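Local coordinates for protein benzoylformate Decarboxylase (Polynucleobacter necessarius, PDB 4K9Q) that probably catalyses the thiamine diphosphate- and magnesium-dependent decarboxylation of benzoylformate to benzaldehyde and carbon dioxide, at residues V424-D429 against V452-E457; S495-T500 against V521-K526; V370-S375 against G398-D403. All coordinates share one frame; numbering follows the deposited sequence.

Followed from the N terminus, the three contacts come in series, with none nesting in or crossing another. Interaction 3 is met first: strand 368-372 and the turn after it meet residues 398-403, closing a loop that holds helix 377-383 and short strand 392-393. Interaction 1 then pairs strand 423-428 with strand 449-455, and interaction 2 brings strand 494-497 beside strand 517-523 across helix 501-513. Both pair strands of one parallel sheet, ordered 368-372, 423-428, 449-455, 517-523, 494-497, whose strand 368-372 interaction 3 ties to the loop before helix 403-417. Interactions 3 and 1 share the Val370-Leu426 and Glu372-Leu426 backbone bonds and both touch thiamine diphosphate; interactions 1 and 2 join through Val453, Gln455 and Val522.

Interaction 1: residues V424-D429 against V452-E457; sequences VTLMGD and VVFQNE. With MG (magnesium ion), chain C; TPP (thiamine diphosphate), chain D.
Thr425, Met427, Val452 and Phe454 carry the backbone pairing of two neighbouring parallel strands. Val452 N reaches Thr425 O at 2.8 Å, Met427 N returns to Val452 O (174° at the hydrogen), and Phe454 N donates to Met427 O. A further bond, Asp429 N to Phe454 O, is weak at 3.4 Å.

Apolar contacts flank this ladder. Leu426 and Phe454 lie side by side, CD2 of the leucine 4.1 Å from CE1 of the ring, while Met427 O sits at the ring edge, in its plane; helix 352-361 covers both side chains.

Where the strands end, Gly428-Asp429-Gly430 and Asn456 fit the start and finish of the thiamine diphosphate motif of this enzyme family. Diphosphate oxygen O1A packs directly on the backbone, 3.4 Å from Gly428 CA.

Metal binding joins the two ends. Asp429 CG is turned between its own backbone N and carbonyl carbon (chi1 54°), and OD1 binds magnesium at 2.2 Å. Asn456 OD1 binds it at the same length, beside diphosphate oxygens O2A and O3B, a water and Glu458 O. Asn456 ND2 also donates to O3B, 3.1 Å away, while the second Asp429 oxygen, OD2, takes a weak bond from Glu457 N.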
loop_
_atom_site.group_PDB
_atom_site.type_symbol
_atom_site.label_atom_id
_atom_site.label_comp_id
_atom_site.label_asym_id
_atom_site.label_seq_id
_atom_site.Cartn_x
_atom_site.Cartn_y
_atom_site.Cartn_z
ATOM N N VAL A 424 -20.739 24.185 24.310
ATOM C CA VAL A 424 -21.691 24.812 23.405
ATOM C C VAL A 424 -21.216 24.586 21.973
ATOM O O VAL A 424 -20.081 24.917 21.627
ATOM C CB VAL A 424 -21.792 26.313 23.687
ATOM C CG1 VAL A 424 -22.746 26.979 22.716
ATOM C CG2 VAL A 424 -22.269 26.540 25.126
ATOM N N THR A 425 -22.077 24.014 21.143
ATOM C CA THR A 425 -21.653 23.541 19.819
ATOM C C THR A 425 -22.477 24.200 18.704
ATOM O O THR A 425 -23.695 23.991 18.616
ATOM C CB THR A 425 -21.748 21.995 19.754
ATOM O OG1 THR A 425 -21.039 21.430 20.869
ATOM C CG2 THR A 425 -21.141 21.467 18.464
ATOM N N LEU A 426 -21.815 24.999 17.865
ATOM C CA LEU A 426 -22.478 25.755 16.799
ATOM C C LEU A 426 -22.473 24.911 15.528
ATOM O O LEU A 426 -21.410 24.664 14.955
ATOM C CB LEU A 426 -21.728 27.062 16.546
ATOM C CG LEU A 426 -21.405 27.909 17.787
ATOM C CD1 LEU A 426 -20.500 29.108 17.440
ATOM C CD2 LEU A 426 -22.677 28.355 18.503
ATOM N N MET A 427 -23.648 24.456 15.096
ATOM C CA MET A 427 -23.735 23.462 14.018
ATOM C C MET A 427 -24.541 23.978 12.839
ATOM O O MET A 427 -25.604 24.557 13.021
ATOM C CB MET A 427 -24.432 22.190 14.523
ATOM C CG MET A 427 -23.700 21.426 15.605
ATOM S SD MET A 427 -22.122 20.768 15.039
ATOM C CE MET A 427 -22.604 19.868 13.558
ATOM N N GLY A 428 -24.068 23.735 11.624
ATOM C CA GLY A 428 -24.917 23.969 10.470
ATOM C C GLY A 428 -25.938 22.848 10.344
ATOM O O GLY A 428 -25.715 21.742 10.852
ATOM N N ASP A 429 -27.057 23.110 9.669
ATOM C CA ASP A 429 -28.062 22.065 9.484
ATOM C C ASP A 429 -27.579 20.899 8.594
ATOM O O ASP A 429 -27.911 19.741 8.856
ATOM C CB ASP A 429 -29.437 22.618 9.046
ATOM C CG ASP A 429 -29.378 23.489 7.799
ATOM O OD1 ASP A 429 -28.292 23.944 7.420
ATOM O OD2 ASP A 429 -30.451 23.760 7.213
ATOM N N VAL A 452 -26.495 24.225 19.082
ATOM C CA VAL A 452 -27.269 25.295 18.472
ATOM C C VAL A 452 -27.159 25.120 16.967
ATOM O O VAL A 452 -26.068 25.257 16.397
ATOM C CB VAL A 452 -26.768 26.692 18.886
ATOM C CG1 VAL A 452 -27.648 27.779 18.271
ATOM C CG2 VAL A 452 -26.764 26.815 20.410
ATOM N N VAL A 453 -28.277 24.793 16.330
ATOM C CA VAL A 453 -28.278 24.496 14.901
ATOM C C VAL A 453 -28.770 25.688 14.087
ATOM O O VAL A 453 -29.910 26.135 14.238
ATOM C CB VAL A 453 -29.156 23.268 14.571
ATOM C CG1 VAL A 453 -29.060 22.929 13.075
ATOM C CG2 VAL A 453 -28.766 22.078 15.417
ATOM N N PHE A 454 -27.897 26.192 13.227
ATOM C CA PHE A 454 -28.211 27.311 12.352
ATOM C C PHE A 454 -28.891 26.806 11.088
ATOM O O PHE A 454 -28.238 26.301 10.172
ATOM C CB PHE A 454 -26.928 28.092 12.029
ATOM C CG PHE A 454 -26.363 28.826 13.218
ATOM C CD1 PHE A 454 -25.788 28.135 14.273
ATOM C CD2 PHE A 454 -26.410 30.208 13.275
ATOM C CE1 PHE A 454 -25.278 28.814 15.378
ATOM C CE2 PHE A 454 -25.892 30.898 14.366
ATOM C CZ PHE A 454 -25.328 30.198 15.420
ATOM N N GLN A 455 -30.211 26.924 11.038
ATOM C CA GLN A 455 -30.961 26.306 9.951
ATOM C C GLN A 455 -31.261 27.260 8.789
ATOM O O GLN A 455 -32.218 28.026 8.836
ATOM C CB GLN A 455 -32.246 25.653 10.475
ATOM C CG GLN A 455 -32.992 24.900 9.393
ATOM C CD GLN A 455 -34.198 24.162 9.913
ATOM O OE1 GLN A 455 -35.106 24.756 10.497
ATOM N NE2 GLN A 455 -34.228 22.864 9.684
ATOM N N ASN A 456 -30.434 27.202 7.740
ATOM C CA ASN A 456 -30.696 27.959 6.512
ATOM C C ASN A 456 -31.222 27.089 5.367
ATOM O O ASN A 456 -31.398 27.564 4.242
ATOM C CB ASN A 456 -29.470 28.793 6.072
ATOM C CG ASN A 456 -28.219 27.948 5.893
ATOM O OD1 ASN A 456 -28.291 26.729 5.910
ATOM N ND2 ASN A 456 -27.069 28.597 5.723
ATOM N N GLU A 457 -31.502 25.822 5.676
ATOM C CA GLU A 457 -32.035 24.857 4.714
ATOM C C GLU A 457 -31.186 24.717 3.458
ATOM O O GLU A 457 -31.715 24.502 2.367
ATOM C CB GLU A 457 -33.492 25.193 4.360
ATOM C CG GLU A 457 -34.348 25.281 5.604
ATOM C CD GLU A 457 -35.835 25.279 5.311
ATOM O OE1 GLU A 457 -36.285 26.138 4.530
ATOM O OE2 GLU A 457 -36.545 24.414 5.866
HETATM MG MG MG C . -26.828 25.144 6.269
HETATM N "N1'" TPP D . -18.752 15.730 3.112
HETATM C "C2'" TPP D . -17.841 15.708 4.157
HETATM C CM2 TPP D . -17.668 14.470 4.987
HETATM N "N3'" TPP D . -17.065 16.815 4.443
HETATM C "C4'" TPP D . -17.198 17.955 3.691
HETATM N "N4'" TPP D . -16.437 19.013 3.962
HETATM C "C5'" TPP D . -18.138 18.000 2.661
HETATM C "C6'" TPP D . -18.909 16.880 2.354
HETATM C "C7'" TPP D . -18.284 19.251 1.834
HETATM N N3 TPP D . -18.906 20.400 2.479
HETATM C C2 TPP D . -18.215 21.488 2.987
HETATM S S1 TPP D . -19.158 22.633 3.615
HETATM C C5 TPP D . -20.489 21.790 3.254
HETATM C C4 TPP D . -20.247 20.576 2.618
HETATM C CM4 TPP D . -21.296 19.589 2.171
HETATM C C6 TPP D . -21.801 22.431 3.609
HETATM C C7 TPP D . -22.020 22.681 5.092
HETATM O O7 TPP D . -23.381 23.031 5.202
HETATM P PA TPP D . -24.028 23.467 6.609
HETATM O O1A TPP D . -23.505 22.560 7.685
HETATM O O2A TPP D . -25.520 23.416 6.530
HETATM O O3A TPP D . -23.389 24.913 6.903
HETATM P PB TPP D . -23.700 26.310 6.171
HETATM O O1B TPP D . -22.639 26.487 5.133
HETATM O O2B TPP D . -23.595 27.371 7.244
HETATM O O3B TPP D . -25.045 26.293 5.518
HETATM O O HOH W 1 -26.253 26.148 8.313
HETATM O O HOH W 2 -32.800 22.136 7.856
#

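Interaction 2: residues S495-T500 against V521-K526; sequences SLKVET and VVPITK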
loop_
_atom_site.group_PDB
_atom_site.type_symbol
_atom_site.label_atom_id
_atom_site.label_comp_id
_atom_site.label_asym_id
_atom_site.label_seq_id
_atom_site.Cartn_x
_atom_site.Cartn_y
_atom_site.Cartn_z
ATOM N N SER A 495 -35.094 19.179 22.973
ATOM C CA SER A 495 -35.061 19.657 21.598
ATOM C C SER A 495 -36.209 20.625 21.313
ATOM O O SER A 495 -37.366 20.324 21.615
ATOM C CB SER A 495 -35.152 18.451 20.657
ATOM O OG SER A 495 -34.904 18.803 19.312
ATOM N N LEU A 496 -35.901 21.768 20.721
ATOM C CA LEU A 496 -36.948 22.702 20.331
ATOM C C LEU A 496 -36.442 23.672 19.285
ATOM O O LEU A 496 -35.230 23.845 19.103
ATOM C CB LEU A 496 -37.476 23.477 21.539
ATOM C CG LEU A 496 -36.642 24.680 21.970
ATOM C CD1 LEU A 496 -37.458 25.618 22.868
ATOM C CD2 LEU A 496 -35.402 24.192 22.668
ATOM N N LYS A 497 -37.386 24.297 18.597
ATOM C CA LYS A 497 -37.094 25.318 17.606
ATOM C C LYS A 497 -37.492 26.687 18.149
ATOM O O LYS A 497 -38.569 26.836 18.743
ATOM C CB LYS A 497 -37.875 25.011 16.332
ATOM C CG LYS A 497 -37.610 25.958 15.175
ATOM C CD LYS A 497 -38.227 25.386 13.894
ATOM C CE LYS A 497 -38.078 26.326 12.721
ATOM N NZ LYS A 497 -38.833 25.846 11.527
ATOM N N VAL A 498 -36.631 27.679 17.965
ATOM C CA VAL A 498 -36.929 29.041 18.423
ATOM C C VAL A 498 -37.110 29.951 17.212
ATOM O O VAL A 498 -36.449 29.766 16.202
ATOM C CB VAL A 498 -35.841 29.579 19.375
ATOM C CG1 VAL A 498 -35.774 28.725 20.654
ATOM C CG2 VAL A 498 -34.482 29.615 18.687
ATOM N N GLU A 499 -38.015 30.922 17.305
ATOM C CA GLU A 499 -38.312 31.779 16.154
ATOM C C GLU A 499 -37.956 33.243 16.380
ATOM O O GLU A 499 -38.055 34.055 15.458
ATOM C CB GLU A 499 -39.790 31.669 15.761
ATOM C CG GLU A 499 -40.235 30.279 15.316
ATOM C CD GLU A 499 -39.765 29.924 13.916
ATOM O OE1 GLU A 499 -39.228 30.810 13.217
ATOM O OE2 GLU A 499 -39.931 28.753 13.511
ATOM N N THR A 500 -37.576 33.591 17.606
ATOM C CA THR A 500 -37.135 34.957 17.896
ATOM C C THR A 500 -35.886 34.944 18.751
ATOM O O THR A 500 -35.572 33.936 19.387
ATOM C CB THR A 500 -38.196 35.770 18.674
ATOM O OG1 THR A 500 -38.309 35.264 20.011
ATOM C CG2 THR A 500 -39.562 35.730 17.975
ATOM N N VAL A 521 -32.858 24.657 17.685
ATOM C CA VAL A 521 -32.863 24.902 16.247
ATOM C C VAL A 521 -33.247 26.360 15.986
ATOM O O VAL A 521 -34.285 26.834 16.458
ATOM C CB VAL A 521 -33.833 23.927 15.523
ATOM C CG1 VAL A 521 -33.801 24.153 14.011
ATOM C CG2 VAL A 521 -33.496 22.470 15.880
ATOM N N VAL A 522 -32.392 27.067 15.253
ATOM C CA VAL A 522 -32.595 28.475 14.958
ATOM C C VAL A 522 -32.703 28.677 13.445
ATOM O O VAL A 522 -31.712 28.548 12.725
ATOM C CB VAL A 522 -31.426 29.325 15.489
ATOM C CG1 VAL A 522 -31.763 30.820 15.372
ATOM C CG2 VAL A 522 -31.098 28.942 16.929
ATOM N N PRO A 523 -33.913 28.966 12.946
ATOM C CA PRO A 523 -34.030 29.294 11.522
ATOM C C PRO A 523 -33.347 30.628 11.243
ATOM O O PRO A 523 -33.580 31.602 11.969
ATOM C CB PRO A 523 -35.542 29.428 11.303
ATOM C CG PRO A 523 -36.185 28.885 12.527
ATOM C CD PRO A 523 -35.205 29.026 13.646
ATOM N N ILE A 524 -32.498 30.678 10.220
ATOM C CA ILE A 524 -31.828 31.916 9.867
ATOM C C ILE A 524 -32.058 32.237 8.401
ATOM O O ILE A 524 -32.532 31.393 7.631
ATOM C CB ILE A 524 -30.309 31.866 10.162
ATOM C CG1 ILE A 524 -29.650 30.699 9.416
ATOM C CG2 ILE A 524 -30.074 31.764 11.677
ATOM C CD1 ILE A 524 -28.124 30.775 9.371
ATOM N N THR A 525 -31.724 33.463 8.024
ATOM C CA THR A 525 -31.774 33.875 6.638
ATOM C C THR A 525 -30.967 32.914 5.770
ATOM O O THR A 525 -29.957 32.346 6.223
ATOM C CB THR A 525 -31.240 35.304 6.481
ATOM O OG1 THR A 525 -31.276 35.686 5.101
ATOM C CG2 THR A 525 -29.814 35.401 7.019
ATOM N N LYS A 526 -31.440 32.725 4.539
ATOM C CA LYS A 526 -30.756 31.906 3.548
ATOM C C LYS A 526 -29.746 32.744 2.782
ATOM O O LYS A 526 -28.925 32.205 2.035
ATOM C CB LYS A 526 -31.759 31.264 2.581
ATOM C CG LYS A 526 -32.796 30.371 3.257
ATOM C CD LYS A 526 -33.816 29.829 2.259
ATOM C CE LYS A 526 -33.477 28.418 1.781
ATOM N NZ LYS A 526 -32.248 28.330 0.939
#
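Leu496, Val498 and Val521 make the two hydrogen bonds of this contact. Val521 N gives its hydrogen to Leu496 O at 2.9 Å, nearly straight at 173°, and Val498 N in turn reaches Val521 O, also at 2.9 Å. The Lys497-Val521 pair between them is a parallel bridge, and the CA of Lys497 approaches Val521 O as well.

Around this backbone core, Val498 turns CG2 into the space between its own N and carbonyl carbon, where the methyl meets CG2 of Val522 at 3.9 Å and lies 3.6 Å from Val521 O. One residue further, the ring of Pro523 comes against the other segment: its CD lies 2.9 Å from Val498 O, and Glu499 crosses it at about a right angle, with OE1 3.7 Å from CG. The extended chain of Lys497 runs by the same ring, though the details of its fit there are doubtful. Its NZ pairs with Glu499 OE2 only loosely, a long salt bridge of 3.7 Å.

Further out, the two strands belong to a beta-alpha-beta unit with helix 501-513 between them. Leu504 and Ala507 of that helix pack on Val498, and Thr500 is its N-cap, with OG1 accepting from Glu503 N. Strand 494-497 is the outermost of this chain's sheet at this end, whereas strand 517-523 is held on its other flank by strand 449-455, through backbone bonds of Val522 with Val453 and Gln455. Ile484 and Val485 cover Val521.

Pro523 has no N-H to offer where the ladder would next call on Val498 O, which probably helps to end the pairing here. That buried carbonyl faces ring carbon CD and has no polar partner in the model.

Interaction 3: residues V370-S375 against G398-D403; sequences VEECPS and GGLGWD. With TPP (thiamine diphosphate), chain D.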
loop_
_atom_site.group_PDB
_atom_site.type_symbol
_atom_site.label_atom_id
_atom_site.label_comp_id
_atom_site.label_asym_id
_atom_site.label_seq_id
_atom_site.Cartn_x
_atom_site.Cartn_y
_atom_site.Cartn_z
ATOM N N VAL A 370 -17.438 24.708 20.457
ATOM C CA VAL A 370 -17.118 23.859 19.308
ATOM C C VAL A 370 -17.889 24.387 18.102
ATOM O O VAL A 370 -18.998 24.890 18.255
ATOM C CB VAL A 370 -17.540 22.411 19.601
ATOM C CG1 VAL A 370 -17.267 21.503 18.400
ATOM C CG2 VAL A 370 -16.796 21.892 20.840
ATOM N N GLU A 371 -17.309 24.314 16.910
ATOM C CA GLU A 371 -17.991 24.860 15.738
ATOM C C GLU A 371 -17.855 23.976 14.498
ATOM O O GLU A 371 -16.770 23.491 14.172
ATOM C CB GLU A 371 -17.520 26.294 15.450
ATOM C CG GLU A 371 -17.931 26.867 14.089
ATOM C CD GLU A 371 -17.006 26.433 12.957
ATOM O OE1 GLU A 371 -17.526 26.010 11.903
ATOM O OE2 GLU A 371 -15.752 26.505 13.105
ATOM N N GLU A 372 -18.979 23.767 13.824
ATOM C CA GLU A 372 -19.016 23.128 12.512
ATOM C C GLU A 372 -20.228 23.694 11.789
ATOM O O GLU A 372 -21.230 23.011 11.590
ATOM C CB GLU A 372 -19.105 21.604 12.634
ATOM C CG GLU A 372 -18.877 20.856 11.315
ATOM C CD GLU A 372 -18.818 19.353 11.501
ATOM O OE1 GLU A 372 -17.836 18.843 12.093
ATOM O OE2 GLU A 372 -19.761 18.673 11.063
ATOM N N CYS A 373 -20.123 24.968 11.434
ATOM C CA CYS A 373 -21.172 25.690 10.723
ATOM C C CYS A 373 -20.417 26.595 9.768
ATOM O O CYS A 373 -20.165 27.766 10.062
ATOM C CB CYS A 373 -22.009 26.510 11.703
ATOM S SG CYS A 373 -23.500 27.184 10.949
ATOM N N PRO A 374 -20.009 26.038 8.623
ATOM C CA PRO A 374 -19.001 26.703 7.794
ATOM C C PRO A 374 -19.328 28.143 7.384
ATOM O O PRO A 374 -18.439 28.997 7.461
ATOM C CB PRO A 374 -18.905 25.783 6.570
ATOM C CG PRO A 374 -19.172 24.410 7.144
ATOM C CD PRO A 374 -20.273 24.656 8.178
ATOM N N SER A 375 -20.559 28.428 6.975
ATOM C CA SER A 375 -20.840 29.762 6.444
ATOM C C SER A 375 -20.721 30.885 7.486
ATOM O O SER A 375 -20.525 32.041 7.111
ATOM C CB SER A 375 -22.211 29.823 5.749
ATOM O OG SER A 375 -23.258 29.778 6.689
ATOM N N GLY A 398 -11.470 19.756 7.905
ATOM C CA GLY A 398 -12.632 20.139 7.115
ATOM C C GLY A 398 -13.643 19.026 6.852
ATOM O O GLY A 398 -14.624 19.241 6.134
ATOM N N GLY A 399 -13.416 17.842 7.421
ATOM C CA GLY A 399 -14.324 16.718 7.249
ATOM C C GLY A 399 -15.561 16.782 8.133
ATOM O O GLY A 399 -15.500 16.543 9.339
ATOM N N LEU A 400 -16.701 17.105 7.529
ATOM C CA LEU A 400 -17.940 17.220 8.280
ATOM C C LEU A 400 -18.319 15.898 8.944
ATOM O O LEU A 400 -18.013 14.817 8.431
ATOM C CB LEU A 400 -19.069 17.703 7.365
ATOM C CG LEU A 400 -18.836 19.047 6.684
ATOM C CD1 LEU A 400 -20.062 19.418 5.835
ATOM C CD2 LEU A 400 -18.559 20.114 7.735
ATOM N N GLY A 401 -18.971 15.994 10.099
ATOM C CA GLY A 401 -19.340 14.824 10.878
ATOM C C GLY A 401 -18.427 14.614 12.079
ATOM O O GLY A 401 -18.607 13.673 12.844
ATOM N N TRP A 402 -17.443 15.491 12.250
ATOM C CA TRP A 402 -16.511 15.320 13.359
ATOM C C TRP A 402 -16.981 16.038 14.622
ATOM O O TRP A 402 -16.909 15.485 15.720
ATOM C CB TRP A 402 -15.110 15.805 12.976
ATOM C CG TRP A 402 -14.098 15.550 14.053
ATOM C CD1 TRP A 402 -13.435 14.377 14.297
ATOM C CD2 TRP A 402 -13.644 16.482 15.039
ATOM N NE1 TRP A 402 -12.592 14.529 15.370
ATOM C CE2 TRP A 402 -12.701 15.811 15.844
ATOM C CE3 TRP A 402 -13.946 17.819 15.324
ATOM C CZ2 TRP A 402 -12.055 16.430 16.921
ATOM C CZ3 TRP A 402 -13.294 18.439 16.393
ATOM C CH2 TRP A 402 -12.362 17.739 17.174
ATOM N N ASP A 403 -17.461 17.266 14.467
ATOM C CA ASP A 403 -17.649 18.144 15.628
ATOM C C ASP A 403 -18.801 17.756 16.544
ATOM O O ASP A 403 -18.700 17.883 17.768
ATOM C CB ASP A 403 -17.752 19.611 15.199
ATOM C CG ASP A 403 -16.403 20.175 14.761
ATOM O OD1 ASP A 403 -15.684 20.700 15.637
ATOM O OD2 ASP A 403 -16.053 20.062 13.560
HETATM N "N1'" TPP D . -18.752 15.730 3.112
HETATM C "C2'" TPP D . -17.841 15.708 4.157
HETATM C CM2 TPP D . -17.668 14.470 4.987
HETATM N "N3'" TPP D . -17.065 16.815 4.443
HETATM C "C4'" TPP D . -17.198 17.955 3.691
HETATM N "N4'" TPP D . -16.437 19.013 3.962
HETATM C "C5'" TPP D . -18.138 18.000 2.661
HETATM C "C6'" TPP D . -18.909 16.880 2.354
HETATM C "C7'" TPP D . -18.284 19.251 1.834
HETATM N N3 TPP D . -18.906 20.400 2.479
HETATM C C2 TPP D . -18.215 21.488 2.987
HETATM S S1 TPP D . -19.158 22.633 3.615
HETATM C C5 TPP D . -20.489 21.790 3.254
HETATM C C4 TPP D . -20.247 20.576 2.618
HETATM C CM4 TPP D . -21.296 19.589 2.171
HETATM C C6 TPP D . -21.801 22.431 3.609
HETATM C C7 TPP D . -22.020 22.681 5.092
HETATM O O7 TPP D . -23.381 23.031 5.202
HETATM P PA TPP D . -24.028 23.467 6.609
HETATM O O1A TPP D . -23.505 22.560 7.685
HETATM O O2A TPP D . -25.520 23.416 6.530
HETATM O O3A TPP D . -23.389 24.913 6.903
HETATM P PB TPP D . -23.700 26.310 6.171
HETATM O O1B TPP D . -22.639 26.487 5.133
HETATM O O2B TPP D . -23.595 27.371 7.244
HETATM O O3B TPP D . -25.045 26.293 5.518
#
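Glu372 and Asp403 meet carboxylate to carboxylate, their planes turned 84° apart, with Glu372 OE1 only 2.6 Å from Asp403 OD2. From above the glutamate plane, 37° out of it, Asp403 N donates to OE1 at 2.9 Å. The other oxygen, OE2, is met on its syn side, but well tilted out of the carboxylate plane, by Gly401 N, 3.0 Å away and almost straight at the hydrogen. Trp402 N adds a weak bond to OE1. At the edge of the indole of Trp402, in its plane, lies Asp403 OD1; the ring nitrogen NE1 bonds to Asp55.

Glu372 gets there by full extension: CG is anti to the backbone N (chi1 -169°) and the chain stays straight beyond it, carrying the acid from the end of strand 368-372 into the turn before helix 403-417. Gly401 has backbone angles that a side chain would hardly tolerate. Alongside, Val370 CG1 packs on the Asp403 side chain, and Leu400 CD2 lies 3.7 Å from Glu372 CG.

Both segments hold thiamine diphosphate. Gly398 O accepts from the aminopyrimidine N4' at 2.8 Å, and Leu400 N donates to N3' at 3.1 Å. The leucine side chain touches both rings of the cofactor, CG at C4' and CD1 3.4 Å from thiazolium C4, consistent with the hydrophobic prop that supports the bent V conformation in this family. At the far end Ser375 N donates to O2B of the terminal phosphate.

With the oxygens this close, one of the two acids probably holds a proton and donates it to the other, leaving the pair with less charge than two free carboxylates. The amides of the turn gather on Glu372, and with the start of the helix they would tend to stabilise negative charge there.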